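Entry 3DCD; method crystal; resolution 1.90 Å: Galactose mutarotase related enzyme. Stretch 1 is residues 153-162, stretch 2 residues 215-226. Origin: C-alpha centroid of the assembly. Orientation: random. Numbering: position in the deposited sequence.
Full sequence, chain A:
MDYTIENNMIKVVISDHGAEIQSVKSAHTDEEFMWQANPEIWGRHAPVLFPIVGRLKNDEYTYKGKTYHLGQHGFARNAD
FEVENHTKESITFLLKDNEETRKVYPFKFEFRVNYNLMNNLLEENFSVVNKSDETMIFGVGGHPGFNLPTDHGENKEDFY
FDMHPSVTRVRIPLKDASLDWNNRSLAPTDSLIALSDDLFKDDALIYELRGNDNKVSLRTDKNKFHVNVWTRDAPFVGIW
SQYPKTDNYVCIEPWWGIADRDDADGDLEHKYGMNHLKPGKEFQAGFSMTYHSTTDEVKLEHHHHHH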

# COMPACT_ATOMS: atom_id res chain seq x y z
N GLY A 153 3.33 -12.63 25.22
CA GLY A 153 3.77 -13.99 24.92
C GLY A 153 3.44 -14.49 23.53
O GLY A 153 3.66 -15.67 23.23
N GLU A 154 2.89 -13.61 22.68
CA GLU A 154 2.59 -14.01 21.30
C GLU A 154 3.86 -14.00 20.45
O GLU A 154 4.85 -13.32 20.75
CB GLU A 154 1.55 -13.10 20.61
CG GLU A 154 0.36 -12.65 21.45
CD GLU A 154 0.58 -11.27 22.01
OE1 GLU A 154 1.47 -11.13 22.89
OE2 GLU A 154 -0.10 -10.31 21.54
N ASN A 155 3.79 -14.75 19.36
CA ASN A 155 4.87 -14.88 18.41
C ASN A 155 4.29 -14.60 17.01
O ASN A 155 3.10 -14.79 16.80
CB ASN A 155 5.40 -16.31 18.46
CG ASN A 155 6.62 -16.49 17.61
OD1 ASN A 155 7.74 -16.16 18.03
ND2 ASN A 155 6.42 -16.99 16.38
N LYS A 156 5.14 -14.16 16.07
CA LYS A 156 4.73 -13.96 14.67
C LYS A 156 3.92 -15.14 14.10
O LYS A 156 2.97 -14.93 13.36
CB LYS A 156 5.94 -13.68 13.77
CG LYS A 156 5.61 -13.65 12.26
CD LYS A 156 6.85 -13.34 11.40
CE LYS A 156 7.42 -11.97 11.69
NZ LYS A 156 8.61 -11.74 10.80
N GLU A 157 4.30 -16.37 14.46
CA GLU A 157 3.61 -17.55 13.90
C GLU A 157 2.23 -17.82 14.51
O GLU A 157 1.54 -18.78 14.12
CB GLU A 157 4.50 -18.80 13.99
CG GLU A 157 5.78 -18.64 13.18
CD GLU A 157 6.36 -19.97 12.80
OE1 GLU A 157 5.71 -20.71 12.03
OE2 GLU A 157 7.49 -20.26 13.27
N ASP A 158 1.85 -16.98 15.48
CA ASP A 158 0.47 -17.02 16.01
C ASP A 158 -0.45 -16.13 15.18
O ASP A 158 -1.66 -16.13 15.44
CB ASP A 158 0.40 -16.55 17.46
CG ASP A 158 1.22 -17.40 18.40
OD1 ASP A 158 1.29 -18.65 18.21
OD2 ASP A 158 1.75 -16.81 19.37
N PHE A 159 0.12 -15.39 14.22
CA PHE A 159 -0.67 -14.50 13.38
C PHE A 159 -0.89 -15.09 12.01
O PHE A 159 -0.14 -15.96 11.56
CB PHE A 159 -0.01 -13.11 13.27
CG PHE A 159 0.04 -12.39 14.57
CD1 PHE A 159 1.08 -12.65 15.49
CD2 PHE A 159 -0.94 -11.47 14.92
CE1 PHE A 159 1.12 -12.01 16.72
CE2 PHE A 159 -0.90 -10.82 16.17
CZ PHE A 159 0.13 -11.09 17.06
N TYR A 160 -1.93 -14.61 11.34
CA TYR A 160 -2.23 -15.12 10.01
C TYR A 160 -3.02 -14.06 9.27
O TYR A 160 -3.54 -13.13 9.89
CB TYR A 160 -3.03 -16.43 10.11
CG TYR A 160 -4.35 -16.33 10.85
CD1 TYR A 160 -4.43 -16.62 12.22
CD2 TYR A 160 -5.53 -16.00 10.17
CE1 TYR A 160 -5.68 -16.55 12.90
CE2 TYR A 160 -6.77 -15.92 10.85
CZ TYR A 160 -6.83 -16.19 12.20
OH TYR A 160 -8.06 -16.12 12.84
N PHE A 161 -3.09 -14.22 7.96
CA PHE A 161 -4.04 -13.45 7.15
C PHE A 161 -5.06 -14.36 6.49
O PHE A 161 -4.80 -15.54 6.22
CB PHE A 161 -3.36 -12.47 6.17
CG PHE A 161 -2.61 -13.14 5.03
CD1 PHE A 161 -3.21 -13.32 3.80
CD2 PHE A 161 -1.28 -13.56 5.21
CE1 PHE A 161 -2.53 -13.91 2.75
CE2 PHE A 161 -0.59 -14.16 4.16
CZ PHE A 161 -1.21 -14.34 2.93
N ASP A 162 -6.24 -13.80 6.31
CA ASP A 162 -7.37 -14.51 5.79
C ASP A 162 -8.06 -13.59 4.79
O ASP A 162 -8.37 -12.45 5.09
CB ASP A 162 -8.33 -14.85 6.93
CG ASP A 162 -9.23 -16.01 6.59
OD1 ASP A 162 -8.96 -16.72 5.59
OD2 ASP A 162 -10.21 -16.22 7.33
N LYS A 215 -11.47 -8.43 1.10
CA LYS A 215 -10.99 -7.97 2.39
C LYS A 215 -9.90 -8.91 2.86
O LYS A 215 -10.05 -10.13 2.79
CB LYS A 215 -12.13 -7.94 3.42
CG LYS A 215 -13.35 -7.22 2.89
CD LYS A 215 -14.64 -7.61 3.64
CE LYS A 215 -15.22 -9.01 3.26
NZ LYS A 215 -15.97 -9.08 1.94
N VAL A 216 -8.81 -8.35 3.34
CA VAL A 216 -7.73 -9.14 3.91
C VAL A 216 -7.74 -8.91 5.43
O VAL A 216 -7.65 -7.76 5.87
CB VAL A 216 -6.35 -8.75 3.31
CG1 VAL A 216 -5.24 -9.64 3.88
CG2 VAL A 216 -6.37 -8.81 1.76
N SER A 217 -7.88 -9.98 6.22
CA SER A 217 -7.92 -9.85 7.68
C SER A 217 -6.63 -10.36 8.27
O SER A 217 -6.24 -11.50 8.01
CB SER A 217 -9.04 -10.68 8.32
OG SER A 217 -10.32 -10.27 7.89
N LEU A 218 -6.02 -9.53 9.09
CA LEU A 218 -4.86 -9.92 9.85
C LEU A 218 -5.27 -10.12 11.31
O LEU A 218 -5.79 -9.20 11.95
CB LEU A 218 -3.78 -8.85 9.69
CG LEU A 218 -2.61 -8.89 10.65
CD1 LEU A 218 -1.72 -10.09 10.31
CD2 LEU A 218 -1.86 -7.56 10.48
N ARG A 219 -5.08 -11.34 11.80
CA ARG A 219 -5.59 -11.78 13.10
C ARG A 219 -4.63 -12.73 13.82
O ARG A 219 -3.61 -13.14 13.28
CB ARG A 219 -6.92 -12.51 12.89
CG ARG A 219 -8.06 -11.57 12.59
CD ARG A 219 -9.05 -12.18 11.64
NE ARG A 219 -9.78 -13.25 12.28
CZ ARG A 219 -10.83 -13.09 13.07
NH1 ARG A 219 -11.28 -11.86 13.32
NH2 ARG A 219 -11.43 -14.15 13.61
N THR A 220 -5.00 -13.05 15.06
CA THR A 220 -4.37 -14.09 15.84
C THR A 220 -5.45 -14.73 16.70
O THR A 220 -6.35 -14.04 17.20
CB THR A 220 -3.23 -13.56 16.73
OG1 THR A 220 -2.73 -14.64 17.53
CG2 THR A 220 -3.69 -12.41 17.66
N ASP A 221 -5.39 -16.04 16.90
CA ASP A 221 -6.36 -16.63 17.79
C ASP A 221 -5.93 -16.54 19.25
O ASP A 221 -6.60 -17.08 20.13
CB ASP A 221 -6.70 -18.04 17.34
CG ASP A 221 -7.42 -18.06 15.98
OD1 ASP A 221 -7.99 -17.01 15.53
OD2 ASP A 221 -7.42 -19.13 15.36
N LYS A 222 -4.83 -15.83 19.51
CA LYS A 222 -4.35 -15.61 20.89
C LYS A 222 -5.09 -14.50 21.62
O LYS A 222 -5.09 -14.46 22.84
CB LYS A 222 -2.87 -15.26 20.89
CG LYS A 222 -1.98 -16.37 20.40
CD LYS A 222 -1.78 -17.41 21.45
CE LYS A 222 -1.29 -18.70 20.82
NZ LYS A 222 -0.65 -19.59 21.83
N ASN A 223 -5.64 -13.55 20.86
CA ASN A 223 -6.33 -12.39 21.45
C ASN A 223 -7.18 -11.70 20.39
O ASN A 223 -7.38 -12.26 19.30
CB ASN A 223 -5.35 -11.42 22.11
CG ASN A 223 -4.31 -10.88 21.14
OD1 ASN A 223 -4.64 -10.40 20.06
ND2 ASN A 223 -3.05 -10.95 21.53
N LYS A 224 -7.67 -10.50 20.70
CA LYS A 224 -8.70 -9.85 19.88
C LYS A 224 -8.13 -8.96 18.77
O LYS A 224 -8.87 -8.28 18.06
CB LYS A 224 -9.67 -9.07 20.78
CG LYS A 224 -10.43 -9.99 21.74
CD LYS A 224 -10.83 -9.31 23.05
CE LYS A 224 -11.66 -10.26 23.87
NZ LYS A 224 -12.10 -9.62 25.13
N PHE A 225 -6.81 -9.00 18.61
CA PHE A 225 -6.12 -8.23 17.59
C PHE A 225 -6.65 -8.56 16.18
O PHE A 225 -6.72 -9.73 15.78
CB PHE A 225 -4.61 -8.46 17.65
CG PHE A 225 -3.85 -7.83 16.51
CD1 PHE A 225 -3.53 -6.49 16.54
CD2 PHE A 225 -3.47 -8.59 15.39
CE1 PHE A 225 -2.83 -5.89 15.48
CE2 PHE A 225 -2.77 -8.01 14.35
CZ PHE A 225 -2.46 -6.65 14.39
N HIS A 226 -7.00 -7.52 15.44
CA HIS A 226 -7.63 -7.70 14.14
C HIS A 226 -7.45 -6.41 13.36
O HIS A 226 -7.94 -5.36 13.77
CB HIS A 226 -9.11 -8.04 14.34
CG HIS A 226 -9.87 -8.31 13.08
ND1 HIS A 226 -9.26 -8.53 11.86
CD2 HIS A 226 -11.20 -8.44 12.85
CE1 HIS A 226 -10.17 -8.74 10.94
NE2 HIS A 226 -11.36 -8.69 11.51
O HOH W 1 -3.42 -17.85 15.95

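In antiparallel strand pairs the backbone satisfies its polar groups in a regular ladder, and the side chains add contacts of several kinds; this pair from a galactose mutarotase related enzyme illustrates the principle. The strand through Tyr-160 and Asp-162 runs at 163° to the strand through Ser-217 and Arg-219, their axes approaching to 4.6 Å. Two hydrogen-bonded pairs carry the ladder. Tyr-160 N donates to Arg-219 O and Arg-219 N to Tyr-160 O, both at 3.0 Å; two residues on, Asp-162 N reaches Ser-217 O at 2.9 Å and Ser-217 N reaches Asp-162 O at 2.8 Å. Between them lies the non-hydrogen-bonded pair Phe-161 and Leu-218, where the CA atoms come closer, Phe-161 CA to Leu-218 CA 4.5 Å, and Phe-161 CA approaches Ser-217 O at 3.1 Å in a CA-H...O contact.

Side chains and a water add further polar links. The hydroxyl Thr-220 OG1 donates to Asp-158 O at 2.8 Å while accepting from Lys-222 N at 3.1 Å, so one hydroxyl bonds across to stretch 1 and also braces the turn of its own stretch. A water joins the same carbonyl, Asp-158 O (2.5 Å), to Asp-221 N (2.8 Å), whose direct separation of 4.0 Å is too long for a bond. Tyr-160 OH donates to Asp-221 OD1 at 2.8 Å, a short bond suited to a carboxylate acceptor, and receives a weak one from Arg-219 NE at 3.4 Å. Asn-223 ND2 also makes a weak bond to Glu-154 OE2 at 3.0 Å.

Apolar packing completes the contact. Thr-220 CB sits over one face of the Phe-159 ring, 3.9 Å from its centroid, while Phe-225 CD2 meets Phe-159 CE2 at 3.5 Å near that ring's edge. On the other sheet face, Arg-219 CB lies off-centre over the Tyr-160 ring, 4.2 Å from its centroid, while Arg-219 NE reaches the hydroxyl of the same residue.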